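Local coordinates for AmbC (PDB 5O15), which catalyses, as a bifunctional dehydratase-cyclase domain, both water loss and ring closure to a heterocycle during assembly of the polyketide ambruticin, at residues 150-155 against 254-259; 192-197 against 214-219. All coordinates share one frame; numbering follows the deposited sequence.

Contact 1 (150-155 against 254-259); sequences GAWPPA and ALRARV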
ATOM      1  N   GLY A 150     -22.906 -12.724   4.428  1.00 12.71           N
ATOM      2  CA  GLY A 150     -23.621 -13.853   3.865  1.00 14.13           C
ATOM      3  C   GLY A 150     -22.676 -14.848   3.238  1.00 12.97           C
ATOM      4  O   GLY A 150     -21.627 -15.158   3.784  1.00 13.61           O
ATOM      5  N   ALA A 151     -23.060 -15.354   2.078  1.00 15.33           N
ATOM      6  CA  ALA A 151     -22.272 -16.373   1.413  1.00 16.97           C
ATOM      7  C   ALA A 151     -20.878 -15.850   1.129  1.00 15.39           C
ATOM      8  O   ALA A 151     -20.710 -14.736   0.623  1.00 18.40           O
ATOM      9  CB  ALA A 151     -22.928 -16.766   0.094  1.00 21.47           C
ATOM     10  N   TRP A 152     -19.884 -16.662   1.466  1.00 13.92           N
ATOM     11  CA  TRP A 152     -18.509 -16.267   1.235  1.00 13.58           C
ATOM     12  C   TRP A 152     -17.760 -17.503   0.772  1.00 15.46           C
ATOM     13  O   TRP A 152     -17.723 -18.495   1.500  1.00 16.80           O
ATOM     14  CB  TRP A 152     -17.870 -15.714   2.495  1.00 13.64           C
ATOM     15  CG  TRP A 152     -16.460 -15.281   2.235  1.00 12.30           C
ATOM     16  CD1 TRP A 152     -15.336 -15.953   2.583  1.00 13.77           C
ATOM     17  CD2 TRP A 152     -16.034 -14.125   1.528  1.00 11.95           C
ATOM     18  NE1 TRP A 152     -14.227 -15.270   2.173  1.00 13.60           N
ATOM     19  CE2 TRP A 152     -14.628 -14.135   1.526  1.00 13.21           C
ATOM     20  CE3 TRP A 152     -16.707 -13.067   0.918  1.00 13.06           C
ATOM     21  CZ2 TRP A 152     -13.873 -13.119   0.933  1.00 13.84           C
ATOM     22  CZ3 TRP A 152     -15.971 -12.057   0.338  1.00 13.37           C
ATOM     23  CH2 TRP A 152     -14.555 -12.086   0.359  1.00 13.67           C
ATOM     24  N   PRO A 153     -17.157 -17.500  -0.419  1.00 15.09           N
ATOM     25  CA  PRO A 153     -17.148 -16.375  -1.357  1.00 15.50           C
ATOM     26  C   PRO A 153     -18.539 -16.149  -1.948  1.00 15.10           C
ATOM     27  O   PRO A 153     -19.439 -16.971  -1.777  1.00 15.63           O
ATOM     28  CB  PRO A 153     -16.180 -16.844  -2.439  1.00 17.37           C
ATOM     29  CG  PRO A 153     -16.336 -18.293  -2.440  1.00 17.14           C
ATOM     30  CD  PRO A 153     -16.468 -18.669  -0.981  1.00 17.81           C
ATOM     31  N   PRO A 154     -18.734 -15.020  -2.622  1.00 15.90           N
ATOM     32  CA  PRO A 154     -20.015 -14.793  -3.299  1.00 17.35           C
ATOM     33  C   PRO A 154     -20.341 -15.933  -4.261  1.00 17.72           C
ATOM     34  O   PRO A 154     -19.451 -16.619  -4.779  1.00 17.54           O
ATOM     35  CB  PRO A 154     -19.795 -13.469  -4.045  1.00 20.28           C
ATOM     36  CG  PRO A 154     -18.723 -12.782  -3.260  1.00 20.30           C
ATOM     37  CD  PRO A 154     -17.808 -13.891  -2.823  1.00 17.01           C
ATOM     38  N   ALA A 155     -21.640 -16.129  -4.502  1.00 19.58           N
ATOM     39  CA  ALA A 155     -22.095 -17.198  -5.384  1.00 21.52           C
ATOM     40  C   ALA A 155     -21.454 -17.096  -6.766  1.00 22.95           C
ATOM     41  O   ALA A 155     -21.253 -16.007  -7.305  1.00 25.99           O
ATOM     42  CB  ALA A 155     -23.625 -17.174  -5.510  1.00 25.26           C
ATOM     43  N   ALA A 254      -6.736  -8.216   9.899  1.00 14.04           N
ATOM     44  CA  ALA A 254      -7.227  -9.210   8.962  1.00 13.60           C
ATOM     45  C   ALA A 254      -8.531  -8.657   8.416  1.00 13.46           C
ATOM     46  O   ALA A 254      -9.256  -7.971   9.130  1.00 15.84           O
ATOM     47  CB  ALA A 254      -7.416 -10.570   9.650  1.00 15.79           C
ATOM     48  N   LEU A 255      -8.836  -8.982   7.157  1.00 13.38           N
ATOM     49  CA  LEU A 255      -9.881  -8.313   6.383  1.00 14.23           C
ATOM     50  C   LEU A 255     -10.381  -9.250   5.317  1.00 12.12           C
ATOM     51  O   LEU A 255      -9.665 -10.161   4.904  1.00 13.70           O
ATOM     52  CB  LEU A 255      -9.333  -7.060   5.639  1.00 18.66           C
ATOM     53  CG  LEU A 255      -8.754  -5.993   6.517  1.00 18.77           C
ATOM     54  CD1 LEU A 255      -7.941  -4.983   5.710  1.00 22.77           C
ATOM     55  CD2 LEU A 255      -9.887  -5.208   7.188  1.00 20.64           C
ATOM     56  N   ARG A 256     -11.570  -8.941   4.806  1.00 11.25           N
ATOM     57  CA  ARG A 256     -11.993  -9.412   3.500  1.00 11.88           C
ATOM     58  C   ARG A 256     -11.815  -8.294   2.487  1.00 11.92           C
ATOM     59  O   ARG A 256     -11.957  -7.117   2.814  1.00 12.18           O
ATOM     60  CB  ARG A 256     -13.422  -9.926   3.493  1.00 12.19           C
ATOM     61  CG  ARG A 256     -13.530 -11.270   4.157  1.00 12.56           C
ATOM     62  CD  ARG A 256     -14.921 -11.818   4.151  1.00 11.99           C
ATOM     63  NE  ARG A 256     -14.918 -13.159   4.730  1.00 13.78           N
ATOM     64  CZ  ARG A 256     -15.989 -13.805   5.153  1.00 14.24           C
ATOM     65  NH1 ARG A 256     -17.188 -13.265   5.045  1.00 13.71           N
ATOM     66  NH2 ARG A 256     -15.879 -15.025   5.684  1.00 15.13           N
ATOM     67  N   ALA A 257     -11.473  -8.674   1.256  1.00 11.59           N
ATOM     68  CA  ALA A 257     -11.171  -7.738   0.198  1.00 11.34           C
ATOM     69  C   ALA A 257     -11.964  -8.094  -1.043  1.00 10.42           C
ATOM     70  O   ALA A 257     -12.169  -9.269  -1.376  1.00 11.05           O
ATOM     71  CB  ALA A 257      -9.686  -7.798  -0.150  1.00 12.33           C
ATOM     72  N   ARG A 258     -12.336  -7.037  -1.762  1.00 10.95           N
ATOM     73  CA  ARG A 258     -12.882  -7.087  -3.104  1.00 11.55           C
ATOM     74  C   ARG A 258     -11.992  -6.215  -3.976  1.00 10.84           C
ATOM     75  O   ARG A 258     -11.872  -5.004  -3.734  1.00 11.20           O
ATOM     76  CB  ARG A 258     -14.321  -6.585  -3.149  1.00 12.72           C
ATOM     77  CG  ARG A 258     -14.929  -6.598  -4.521  1.00 14.04           C
ATOM     78  CD  ARG A 258     -16.328  -6.021  -4.508  1.00 17.30           C
ATOM     79  NE  ARG A 258     -16.933  -6.078  -5.837  1.00 22.13           N
ATOM     80  CZ  ARG A 258     -16.917  -5.084  -6.726  1.00 28.74           C
ATOM     81  NH1 ARG A 258     -16.348  -3.918  -6.446  1.00 34.04           N
ATOM     82  NH2 ARG A 258     -17.505  -5.256  -7.903  1.00 33.46           N
ATOM     83  N   VAL A 259     -11.358  -6.808  -4.970  1.00 11.64           N
ATOM     84  CA  VAL A 259     -10.453  -6.120  -5.879  1.00 11.69           C
ATOM     85  C   VAL A 259     -11.077  -6.249  -7.259  1.00 12.72           C
ATOM     86  O   VAL A 259     -11.134  -7.340  -7.830  1.00 13.68           O
ATOM     87  CB  VAL A 259      -9.049  -6.730  -5.831  1.00 12.26           C
ATOM     88  CG1 VAL A 259      -8.129  -5.974  -6.773  1.00 13.74           C
ATOM     89  CG2 VAL A 259      -8.487  -6.720  -4.451  1.00 14.05           C
TER
HETATM   90  O   HOH W   1     -20.010 -13.926   5.591  1.00 19.70           O
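Trp-152 and Arg-256 form a flat cation-pi stack that holds the loop between strands 129-137 and 158-160 against strand 254-261, on the outer part of a double hotdog fold. The guanidinium lies on one face of the indole with planes 8° apart, and Arg-256 CZ sits over the face, 3.4 Å from the centroid of the Trp-152 five-membered ring. With CG anti to the backbone N (chi1 -179°), the Trp-152 ring reaches out toward the strand, where it and the arginine chain slide past each other in opposite directions. Apolar packing continues the stack inward: the extended arginine chain sets a CH-pi contact, with Arg-256 CD 3.5 Å from the centroid of the Trp-152 six-membered ring. The polar ends are gripped by others. Asp-193 bridges the pair, OD2 accepting a hydrogen bond from Trp-152 NE1 and OD1 forming a salt bridge with Arg-256 NE; this probably limits the turning of both groups and offsets some of the arginine's charge. Arg-256 NH1 also reaches Ala-148 O, and Trp-184 meets the indole at about 80°. Water ties the loop backbone to the guanidinium: one molecule, in the guanidinium plane, accepts from Arg-256 NH1 at 2.9 Å and donates to Gly-150 O at 2.7 Å.

Contact 2 (192-197 against 214-219); sequences ADLALP and LDAALQ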
ATOM      1  N   ALA A 192     -11.071 -11.976  -1.496  1.00 11.08           N
ATOM      2  CA  ALA A 192      -9.996 -12.629  -0.760  1.00 11.42           C
ATOM      3  C   ALA A 192     -10.130 -12.429   0.732  1.00 10.67           C
ATOM      4  O   ALA A 192     -10.626 -11.398   1.201  1.00 11.86           O
ATOM      5  CB  ALA A 192      -8.627 -12.145  -1.247  1.00 13.00           C
ATOM      6  N   ASP A 193      -9.642 -13.431   1.480  1.00 11.46           N
ATOM      7  CA  ASP A 193      -9.378 -13.317   2.907  1.00 11.66           C
ATOM      8  C   ASP A 193      -7.914 -12.948   3.089  1.00 11.33           C
ATOM      9  O   ASP A 193      -7.031 -13.682   2.624  1.00 12.72           O
ATOM     10  CB  ASP A 193      -9.681 -14.640   3.607  1.00 11.79           C
ATOM     11  CG  ASP A 193     -11.144 -14.954   3.625  1.00 13.07           C
ATOM     12  OD1 ASP A 193     -11.936 -14.142   4.135  1.00 14.61           O
ATOM     13  OD2 ASP A 193     -11.557 -16.038   3.198  1.00 18.50           O
ATOM     14  N   LEU A 194      -7.670 -11.831   3.781  1.00 11.19           N
ATOM     15  CA  LEU A 194      -6.338 -11.290   4.021  1.00 11.62           C
ATOM     16  C   LEU A 194      -6.042 -11.357   5.512  1.00 12.26           C
ATOM     17  O   LEU A 194      -6.898 -11.046   6.336  1.00 12.71           O
ATOM     18  CB  LEU A 194      -6.254  -9.832   3.579  1.00 12.26           C
ATOM     19  CG  LEU A 194      -6.738  -9.509   2.166  1.00 12.73           C
ATOM     20  CD1 LEU A 194      -6.517  -8.024   1.877  1.00 13.73           C
ATOM     21  CD2 LEU A 194      -6.081 -10.357   1.092  1.00 13.29           C
ATOM     22  N   ALA A 195      -4.825 -11.738   5.873  1.00 12.78           N
ATOM     23  CA  ALA A 195      -4.472 -11.774   7.286  1.00 14.05           C
ATOM     24  C   ALA A 195      -2.979 -11.613   7.432  1.00 15.10           C
ATOM     25  O   ALA A 195      -2.221 -12.257   6.707  1.00 16.48           O
ATOM     26  CB  ALA A 195      -4.883 -13.100   7.943  1.00 14.88           C
ATOM     27  N   LEU A 196      -2.580 -10.736   8.346  1.00 17.91           N
ATOM     28  CA  LEU A 196      -1.176 -10.600   8.679  1.00 19.28           C
ATOM     29  C   LEU A 196      -0.678 -11.889   9.340  1.00 18.51           C
ATOM     30  O   LEU A 196      -1.372 -12.485  10.188  1.00 18.07           O
ATOM     31  CB  LEU A 196      -0.967  -9.443   9.651  1.00 20.62           C
ATOM     32  CG  LEU A 196      -1.178  -8.000   9.124  1.00 22.87           C
ATOM     33  CD1 LEU A 196      -1.129  -6.996  10.243  1.00 26.00           C
ATOM     34  CD2 LEU A 196      -0.130  -7.623   8.155  1.00 22.41           C
ATOM     35  N   PRO A 197       0.511 -12.356   8.981  1.00 23.20           N
ATOM     36  CA  PRO A 197       1.090 -13.528   9.641  1.00 25.33           C
ATOM     37  C   PRO A 197       1.395 -13.271  11.108  1.00 23.21           C
ATOM     38  O   PRO A 197       1.494 -12.127  11.576  1.00 21.82           O
ATOM     39  CB  PRO A 197       2.385 -13.778   8.856  1.00 30.63           C
ATOM     40  CG  PRO A 197       2.222 -13.029   7.589  1.00 30.46           C
ATOM     41  CD  PRO A 197       1.314 -11.901   7.837  1.00 26.03           C
ATOM     42  N   LEU A 214      -2.492  -4.031   3.432  1.00 12.60           N
ATOM     43  CA  LEU A 214      -2.915  -3.504   2.146  1.00 12.75           C
ATOM     44  C   LEU A 214      -2.159  -4.196   1.005  1.00 13.12           C
ATOM     45  O   LEU A 214      -2.749  -4.499  -0.037  1.00 13.58           O
ATOM     46  CB  LEU A 214      -2.748  -1.986   2.109  1.00 13.22           C
ATOM     47  CG  LEU A 214      -3.182  -1.339   0.789  1.00 13.36           C
ATOM     48  CD1 LEU A 214      -4.667  -1.612   0.506  1.00 13.78           C
ATOM     49  CD2 LEU A 214      -2.931   0.192   0.814  1.00 14.20           C
ATOM     50  N   ASP A 215      -0.877  -4.499   1.201  1.00 13.04           N
ATOM     51  CA  ASP A 215      -0.138  -5.199   0.156  1.00 12.07           C
ATOM     52  C   ASP A 215      -0.724  -6.579  -0.144  1.00 11.94           C
ATOM     53  O   ASP A 215      -0.648  -7.051  -1.284  1.00 13.14           O
ATOM     54  CB  ASP A 215       1.331  -5.327   0.520  1.00 14.40           C
ATOM     55  CG  ASP A 215       2.152  -5.795  -0.644  1.00 15.23           C
ATOM     56  OD1 ASP A 215       2.439  -4.969  -1.533  1.00 16.55           O
ATOM     57  OD2 ASP A 215       2.516  -6.988  -0.694  1.00 16.27           O
ATOM     58  N   ALA A 216      -1.356  -7.210   0.843  1.00 12.15           N
ATOM     59  CA  ALA A 216      -1.980  -8.510   0.602  1.00 12.55           C
ATOM     60  C   ALA A 216      -3.104  -8.421  -0.415  1.00 11.92           C
ATOM     61  O   ALA A 216      -3.347  -9.383  -1.150  1.00 11.89           O
ATOM     62  CB  ALA A 216      -2.429  -9.117   1.932  1.00 13.39           C
ATOM     63  N   ALA A 217      -3.817  -7.288  -0.482  1.00 11.63           N
ATOM     64  CA  ALA A 217      -4.798  -7.139  -1.543  1.00 12.73           C
ATOM     65  C   ALA A 217      -4.136  -7.159  -2.914  1.00 12.60           C
ATOM     66  O   ALA A 217      -4.672  -7.742  -3.872  1.00 13.23           O
ATOM     67  CB  ALA A 217      -5.608  -5.872  -1.345  1.00 12.95           C
ATOM     68  N   LEU A 218      -2.964  -6.519  -3.024  1.00 13.11           N
ATOM     69  CA  LEU A 218      -2.188  -6.569  -4.259  1.00 13.30           C
ATOM     70  C   LEU A 218      -1.696  -7.983  -4.554  1.00 12.73           C
ATOM     71  O   LEU A 218      -1.710  -8.415  -5.711  1.00 14.29           O
ATOM     72  CB  LEU A 218      -0.998  -5.609  -4.182  1.00 13.81           C
ATOM     73  CG  LEU A 218      -1.315  -4.157  -3.827  1.00 16.32           C
ATOM     74  CD1 LEU A 218      -0.027  -3.359  -3.861  1.00 16.76           C
ATOM     75  CD2 LEU A 218      -2.373  -3.615  -4.754  1.00 20.97           C
ATOM     76  N   GLN A 219      -1.248  -8.712  -3.525  1.00 12.65           N
ATOM     77  CA  GLN A 219      -0.834 -10.102  -3.716  1.00 12.88           C
ATOM     78  C   GLN A 219      -1.977 -10.925  -4.299  1.00 12.61           C
ATOM     79  O   GLN A 219      -1.758 -11.773  -5.167  1.00 12.45           O
ATOM     80  CB  GLN A 219      -0.395 -10.706  -2.385  1.00 13.11           C
ATOM     81  CG  GLN A 219       0.859 -10.106  -1.768  1.00 14.09           C
ATOM     82  CD  GLN A 219       0.920 -10.369  -0.288  1.00 13.45           C
ATOM     83  OE1 GLN A 219       0.480 -11.428   0.171  1.00 13.26           O
ATOM     84  NE2 GLN A 219       1.434  -9.399   0.482  1.00 13.92           N
TER
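Leu-194 lays its two methyls against the backbone and CB atoms of Ala-216 and Ala-217, a strand-to-helix packing in which helix 211-225, the central helix of a hotdog fold, packs against strand 189-195 of the sheet that wraps it. The branches divide the work: CD2 of Leu-194 rests 3.9 Å from Ala-216 CB, beside Ala-216 O. CD1 of Leu-194 sits 3.7 Å from Ala-217 N and also touches Ala-217 CB. With CG anti to the carbonyl carbon (chi1 -51°), the fork is directed at the helix. Two alanines in succession offer small side chains here, and the backbones come close, Leu-194 CA lying 6.2 Å from Ala-216 CA. Were Leu-194 an alanine, the loss of both methyls would probably open a gap between sheet and helix, beside Ala-216 and Ala-217. All three residues are buried, and Leu-213 of the same helix also packs on Leu-194. Away from this apolar patch, Gln-219 OE1 accepts from Gly-179 N, just before strand 180-186. On the same amide, Gln-219 NE2 donates to the anti side of Asp-215 OD2, one turn back along the helix, at 2.9 Å and nearly straight at 177°.

From the N terminus, the chain first builds strands 24-27 to 129-137 with helix 61-75, then enters the loop holding 150-155, passes through strands 158-160 and 180-186, and reaches strand 189-195. Contact 2 then closes a short loop, from 192-197 to helix segment 214-219, before the chain runs through strand 236-247 to strand 254-261, where contact 1 closes its longer one. Contact 2 is therefore nested inside contact 1. The two meet in the sheet, where strands 189-195 and 254-261 are antiparallel neighbours and a probable hydrogen bond of 2.8 Å joins Leu-194 N to Leu-255 O. Contact 1 ties the outlying loop to strand 254-261, contact 2 joins strand 189-195 to helix 211-225, and their centres lie about 12 Å apart.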